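The same site in two structures of phosphonopyruvate hydrolase from Variovorax sp., which hydrolyses phosphonopyruvate to pyruvate and phosphate, cleaving a phosphorus–carbon bond with the aid of a divalent metal ion: PDB 2HJP (chain A, 1.90 Å), residues S42-S47 and Y234-I239, and PDB 2DUA (chain B, 2.00 Å), residues S42-S47 and Y234-I239. Structure 2 is superposed on structure 1 by the backbone atoms of these residues (RMSD 0.11 Å); each is numbered along its deposited sequence.

Structure 1 (2HJP); sequences SGFELS and YGNHAI. With PPR (phosphonopyruvate), chain C.
The F44 ring is met obliquely by N236 CB, 3.6 Å from CD2, and by I239 CG2, 4.4 Å from CE2. A phosphonate oxygen, O2P, lies 3.9 Å from F44 CG. The E45 carboxylate is approached from above its plane: I239 N donates to OE2 (2.7 Å), 50° out of plane, while OE1 is hydrogen-bonded to H23 ND1. OE2 thus sits at the start of helix 237-256, which could favour a negative charge. Helices 43-49 and 237-256 follow strands 38-41 and 229-234 of the TIM barrel. S42 caps helix 43-49, its OG accepting from E45 N (2.9 Å). With OG anti to the backbone N (chi1 177°), it also donates to O1 of phosphonopyruvate (2.7 Å). F44 N donates to O2' (2.8 Å); W40, R155, H186 and R188 hold the ligand as well.

Structure 2 (2DUA); sequences SGFELS and YGNHAI. With OXL (oxalate ion), chain D.
Around the F44 ring, N236 CB and I239 CG2 both approach obliquely, at 3.8 Å and 4.5 Å from CE2. The carboxylate of E45 receives I239 N from above its plane, 53° off it, with 2.7 Å between N and OE2. Its other oxygen, OE1, is hydrogen-bonded to H23 ND1. Placed at the first turn of helix 237-256, OE2 may be stabilised as an anion by that helix end. The S42 hydroxyl oxygen, OG, accepts a hydrogen bond from E45 N (2.9 Å), the N-cap bond. Because chi1 of 176° sets OG anti to the backbone N, the same atom reaches oxalate O1, to which it donates at 2.6 Å. The backbone of F44 supplies the second grip, N to oxalate O3 at 2.8 Å, so one carboxylate of the ion lies at the helix start; W40 and R155 hold the ion as well.

Structure 1 against structure 2
The bound group is the difference here: phosphonopyruvate in structure 1, oxalate in structure 2, at the same place. Each presents a carboxylate to helix 43-49. In structure 1, S42(A) OG lies 2.7 Å from O1 of phosphonopyruvate, and F44(A) N lies 2.8 Å from O2'. In structure 2 the matching partners belong to oxalate: S42(B) OG is 2.6 Å from O1, and F44(B) N is 2.8 Å from O3. Both groups touch S42, G43, F44 and G235 of their own chain. The comparable CA atoms coincide within the error, and the side chains of S42(A), F44(A) and I239(A) keep their place in S42(B), F44(B) and I239(B). The N-cap bond persists, with E45(A) N to S42(A) OG and E45(B) N to S42(B) OG both 2.9 Å. Both bound groups also carry an oxygen, O2, on C2; the second substituent of that carbon differs, the C3-phosphonate arm in phosphonopyruvate and O4 in oxalate. With no phosphonate in oxalate, the approach of O2P to F44(A) CB, 3.6 Å, has no phosphonate counterpart at F44(B).

Structure 1 (2HJP)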
loop_
_atom_site.group_PDB
_atom_site.type_symbol
_atom_site.label_atom_id
_atom_site.label_comp_id
_atom_site.label_asym_id
_atom_site.label_seq_id
_atom_site.Cartn_x
_atom_site.Cartn_y
_atom_site.Cartn_z
ATOM N N SER A 42 -12.118 -9.342 -11.041
ATOM C CA SER A 42 -11.567 -9.172 -12.366
ATOM C C SER A 42 -10.268 -8.339 -12.520
ATOM O O SER A 42 -10.237 -7.200 -12.118
ATOM C CB SER A 42 -12.659 -8.490 -13.228
ATOM O OG SER A 42 -12.118 -8.236 -14.525
ATOM N N GLY A 43 -9.221 -8.906 -13.113
ATOM C CA GLY A 43 -8.006 -8.111 -13.364
ATOM C C GLY A 43 -8.258 -7.095 -14.501
ATOM O O GLY A 43 -7.699 -6.018 -14.527
ATOM N N PHE A 44 -9.144 -7.429 -15.441
ATOM C CA PHE A 44 -9.435 -6.545 -16.547
ATOM C C PHE A 44 -10.150 -5.298 -15.980
ATOM O O PHE A 44 -9.801 -4.122 -16.301
ATOM C CB PHE A 44 -10.375 -7.265 -17.559
ATOM C CG PHE A 44 -10.805 -6.362 -18.702
ATOM C CD1 PHE A 44 -9.952 -6.143 -19.774
ATOM C CD2 PHE A 44 -12.010 -5.673 -18.641
ATOM C CE1 PHE A 44 -10.313 -5.217 -20.797
ATOM C CE2 PHE A 44 -12.370 -4.779 -19.627
ATOM C CZ PHE A 44 -11.494 -4.553 -20.724
ATOM N N GLU A 45 -11.162 -5.548 -15.154
ATOM C CA GLU A 45 -11.887 -4.422 -14.540
ATOM C C GLU A 45 -11.011 -3.550 -13.653
ATOM O O GLU A 45 -11.082 -2.331 -13.749
ATOM C CB GLU A 45 -13.059 -4.878 -13.708
ATOM C CG GLU A 45 -14.257 -5.324 -14.585
ATOM C CD GLU A 45 -15.566 -4.731 -14.111
ATOM O OE1 GLU A 45 -15.556 -4.132 -12.999
ATOM O OE2 GLU A 45 -16.582 -4.872 -14.826
ATOM N N LEU A 46 -10.178 -4.148 -12.789
ATOM C CA LEU A 46 -9.381 -3.289 -11.933
ATOM C C LEU A 46 -8.332 -2.530 -12.788
ATOM O O LEU A 46 -8.130 -1.332 -12.592
ATOM C CB LEU A 46 -8.691 -4.125 -10.852
ATOM C CG LEU A 46 -7.940 -3.329 -9.833
ATOM C CD1 LEU A 46 -8.866 -2.385 -9.118
ATOM C CD2 LEU A 46 -7.289 -4.283 -8.871
ATOM N N SER A 47 -7.670 -3.188 -13.737
ATOM C CA SER A 47 -6.701 -2.441 -14.545
ATOM C C SER A 47 -7.447 -1.372 -15.373
ATOM O O SER A 47 -6.955 -0.280 -15.570
ATOM C CB SER A 47 -5.865 -3.398 -15.466
ATOM O OG SER A 47 -6.798 -4.043 -16.310
ATOM N N TYR A 234 -19.692 -13.004 -15.295
ATOM C CA TYR A 234 -19.925 -11.791 -16.115
ATOM C C TYR A 234 -18.634 -11.025 -15.938
ATOM O O TYR A 234 -18.356 -10.395 -14.901
ATOM C CB TYR A 234 -21.180 -11.131 -15.622
ATOM C CG TYR A 234 -22.355 -12.051 -15.956
ATOM C CD1 TYR A 234 -22.667 -12.339 -17.273
ATOM C CD2 TYR A 234 -23.111 -12.649 -14.945
ATOM C CE1 TYR A 234 -23.731 -13.218 -17.593
ATOM C CE2 TYR A 234 -24.187 -13.534 -15.234
ATOM C CZ TYR A 234 -24.472 -13.802 -16.577
ATOM O OH TYR A 234 -25.484 -14.667 -16.878
ATOM N N GLY A 235 -17.833 -11.107 -16.973
ATOM C CA GLY A 235 -16.478 -10.610 -16.871
ATOM C C GLY A 235 -16.134 -9.172 -16.719
ATOM O O GLY A 235 -15.155 -8.869 -15.999
ATOM N N ASN A 236 -16.917 -8.274 -17.349
ATOM C CA ASN A 236 -16.536 -6.849 -17.285
ATOM C C ASN A 236 -17.694 -5.862 -17.482
ATOM O O ASN A 236 -17.487 -4.726 -17.894
ATOM C CB ASN A 236 -15.437 -6.590 -18.379
ATOM C CG ASN A 236 -15.890 -7.012 -19.822
ATOM O OD1 ASN A 236 -17.074 -7.076 -20.102
ATOM N ND2 ASN A 236 -14.906 -7.302 -20.721
ATOM N N HIS A 237 -18.894 -6.273 -17.107
ATOM C CA HIS A 237 -20.076 -5.492 -17.327
ATOM C C HIS A 237 -20.228 -4.329 -16.328
ATOM O O HIS A 237 -20.889 -3.312 -16.643
ATOM C CB HIS A 237 -21.292 -6.423 -17.312
ATOM C CG HIS A 237 -21.192 -7.537 -18.308
ATOM N ND1 HIS A 237 -20.449 -8.680 -18.068
ATOM C CD2 HIS A 237 -21.552 -7.582 -19.621
ATOM C CE1 HIS A 237 -20.341 -9.372 -19.201
ATOM N NE2 HIS A 237 -21.005 -8.727 -20.156
ATOM N N ALA A 238 -19.602 -4.439 -15.171
ATOM C CA ALA A 238 -19.706 -3.307 -14.225
ATOM C C ALA A 238 -18.837 -2.140 -14.749
ATOM O O ALA A 238 -19.296 -0.983 -14.809
ATOM C CB ALA A 238 -19.188 -3.699 -12.850
ATOM N N ILE A 239 -17.609 -2.422 -15.167
ATOM C CA ILE A 239 -16.799 -1.247 -15.583
ATOM C C ILE A 239 -17.417 -0.615 -16.878
ATOM O O ILE A 239 -17.390 0.618 -17.106
ATOM C CB ILE A 239 -15.255 -1.641 -15.785
ATOM C CG1 ILE A 239 -14.401 -0.376 -15.899
ATOM C CG2 ILE A 239 -15.077 -2.511 -16.993
ATOM C CD1 ILE A 239 -14.226 0.394 -14.596
HETATM C C1 PPR C . -10.876 -10.700 -16.377
HETATM O O1 PPR C . -12.099 -10.311 -16.174
HETATM O "O2'" PPR C . -9.899 -10.118 -15.990
HETATM C C2 PPR C . -10.760 -11.986 -17.139
HETATM C C3 PPR C . -11.581 -12.466 -18.118
HETATM O O2 PPR C . -9.693 -12.703 -16.783
HETATM P P PPR C . -11.047 -11.722 -19.734
HETATM O O1P PPR C . -9.609 -12.274 -19.944
HETATM O O2P PPR C . -11.112 -10.183 -19.544
HETATM O O3P PPR C . -11.962 -12.283 -20.718
#

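Structure 2 (2DUA)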
loop_
_atom_site.group_PDB
_atom_site.type_symbol
_atom_site.label_atom_id
_atom_site.label_comp_id
_atom_site.label_asym_id
_atom_site.label_seq_id
_atom_site.Cartn_x
_atom_site.Cartn_y
_atom_site.Cartn_z
ATOM N N SER B 42 -12.024 -9.284 -11.026
ATOM C CA SER B 42 -11.457 -9.166 -12.357
ATOM C C SER B 42 -10.180 -8.294 -12.500
ATOM O O SER B 42 -10.199 -7.097 -12.099
ATOM C CB SER B 42 -12.555 -8.579 -13.257
ATOM O OG SER B 42 -11.993 -8.364 -14.518
ATOM N N GLY B 43 -9.105 -8.854 -13.087
ATOM C CA GLY B 43 -7.891 -8.064 -13.263
ATOM C C GLY B 43 -8.207 -7.102 -14.397
ATOM O O GLY B 43 -7.715 -5.992 -14.449
ATOM N N PHE B 44 -9.015 -7.536 -15.359
ATOM C CA PHE B 44 -9.334 -6.621 -16.470
ATOM C C PHE B 44 -10.113 -5.404 -15.921
ATOM O O PHE B 44 -9.800 -4.256 -16.271
ATOM C CB PHE B 44 -10.176 -7.338 -17.552
ATOM C CG PHE B 44 -10.671 -6.399 -18.656
ATOM C CD1 PHE B 44 -9.854 -6.023 -19.703
ATOM C CD2 PHE B 44 -11.960 -5.875 -18.593
ATOM C CE1 PHE B 44 -10.322 -5.133 -20.688
ATOM C CE2 PHE B 44 -12.437 -4.999 -19.559
ATOM C CZ PHE B 44 -11.617 -4.628 -20.610
ATOM N N GLU B 45 -11.130 -5.640 -15.071
ATOM C CA GLU B 45 -11.837 -4.464 -14.563
ATOM C C GLU B 45 -10.958 -3.588 -13.668
ATOM O O GLU B 45 -11.076 -2.352 -13.695
ATOM C CB GLU B 45 -13.094 -4.849 -13.782
ATOM C CG GLU B 45 -14.259 -5.349 -14.693
ATOM C CD GLU B 45 -15.619 -4.832 -14.180
ATOM O OE1 GLU B 45 -15.644 -4.313 -13.056
ATOM O OE2 GLU B 45 -16.655 -4.924 -14.875
ATOM N N LEU B 46 -10.106 -4.192 -12.833
ATOM C CA LEU B 46 -9.262 -3.304 -11.966
ATOM C C LEU B 46 -8.263 -2.482 -12.795
ATOM O O LEU B 46 -8.110 -1.258 -12.591
ATOM C CB LEU B 46 -8.535 -4.125 -10.909
ATOM C CG LEU B 46 -7.826 -3.269 -9.845
ATOM C CD1 LEU B 46 -8.796 -2.422 -8.996
ATOM C CD2 LEU B 46 -7.031 -4.239 -8.983
ATOM N N SER B 47 -7.565 -3.127 -13.733
ATOM C CA SER B 47 -6.633 -2.376 -14.562
ATOM C C SER B 47 -7.441 -1.309 -15.388
ATOM O O SER B 47 -6.977 -0.179 -15.563
ATOM C CB SER B 47 -5.830 -3.367 -15.451
ATOM O OG SER B 47 -6.729 -3.990 -16.339
ATOM N N TYR B 234 -19.824 -12.987 -15.271
ATOM C CA TYR B 234 -20.081 -11.797 -16.110
ATOM C C TYR B 234 -18.753 -11.025 -15.967
ATOM O O TYR B 234 -18.479 -10.378 -14.957
ATOM C CB TYR B 234 -21.277 -11.075 -15.526
ATOM C CG TYR B 234 -22.536 -11.880 -15.776
ATOM C CD1 TYR B 234 -23.113 -11.913 -17.056
ATOM C CD2 TYR B 234 -23.122 -12.637 -14.780
ATOM C CE1 TYR B 234 -24.257 -12.692 -17.321
ATOM C CE2 TYR B 234 -24.298 -13.452 -15.052
ATOM C CZ TYR B 234 -24.823 -13.442 -16.333
ATOM O OH TYR B 234 -25.921 -14.221 -16.647
ATOM N N GLY B 235 -17.924 -11.110 -16.984
ATOM C CA GLY B 235 -16.538 -10.634 -16.874
ATOM C C GLY B 235 -16.206 -9.115 -16.805
ATOM O O GLY B 235 -15.196 -8.782 -16.170
ATOM N N ASN B 236 -16.987 -8.225 -17.414
ATOM C CA ASN B 236 -16.590 -6.816 -17.434
ATOM C C ASN B 236 -17.758 -5.863 -17.544
ATOM O O ASN B 236 -17.595 -4.747 -17.991
ATOM C CB ASN B 236 -15.708 -6.610 -18.644
ATOM C CG ASN B 236 -16.367 -7.104 -19.913
ATOM O OD1 ASN B 236 -15.681 -7.474 -20.853
ATOM N ND2 ASN B 236 -17.695 -7.142 -19.947
ATOM N N HIS B 237 -18.946 -6.322 -17.183
ATOM C CA HIS B 237 -20.115 -5.479 -17.336
ATOM C C HIS B 237 -20.216 -4.327 -16.358
ATOM O O HIS B 237 -20.894 -3.334 -16.655
ATOM C CB HIS B 237 -21.362 -6.356 -17.278
ATOM C CG HIS B 237 -21.317 -7.480 -18.274
ATOM N ND1 HIS B 237 -20.670 -8.671 -18.019
ATOM C CD2 HIS B 237 -21.657 -7.506 -19.591
ATOM C CE1 HIS B 237 -20.597 -9.372 -19.144
ATOM N NE2 HIS B 237 -21.192 -8.686 -20.113
ATOM N N ALA B 238 -19.543 -4.426 -15.206
ATOM C CA ALA B 238 -19.661 -3.348 -14.213
ATOM C C ALA B 238 -18.870 -2.146 -14.692
ATOM O O ALA B 238 -19.360 -1.003 -14.629
ATOM C CB ALA B 238 -19.128 -3.802 -12.840
ATOM N N ILE B 239 -17.651 -2.393 -15.169
ATOM C CA ILE B 239 -16.852 -1.272 -15.619
ATOM C C ILE B 239 -17.510 -0.678 -16.876
ATOM O O ILE B 239 -17.477 0.516 -17.074
ATOM C CB ILE B 239 -15.310 -1.688 -15.877
ATOM C CG1 ILE B 239 -14.415 -0.447 -15.926
ATOM C CG2 ILE B 239 -15.176 -2.452 -17.142
ATOM C CD1 ILE B 239 -14.254 0.212 -14.579
HETATM C C1 OXL D . -10.920 -10.787 -16.320
HETATM C C2 OXL D . -10.719 -12.092 -16.978
HETATM O O1 OXL D . -12.131 -10.346 -16.150
HETATM O O2 OXL D . -9.581 -12.644 -16.875
HETATM O O3 OXL D . -9.893 -10.181 -15.950
HETATM O O4 OXL D . -11.675 -12.620 -17.585
#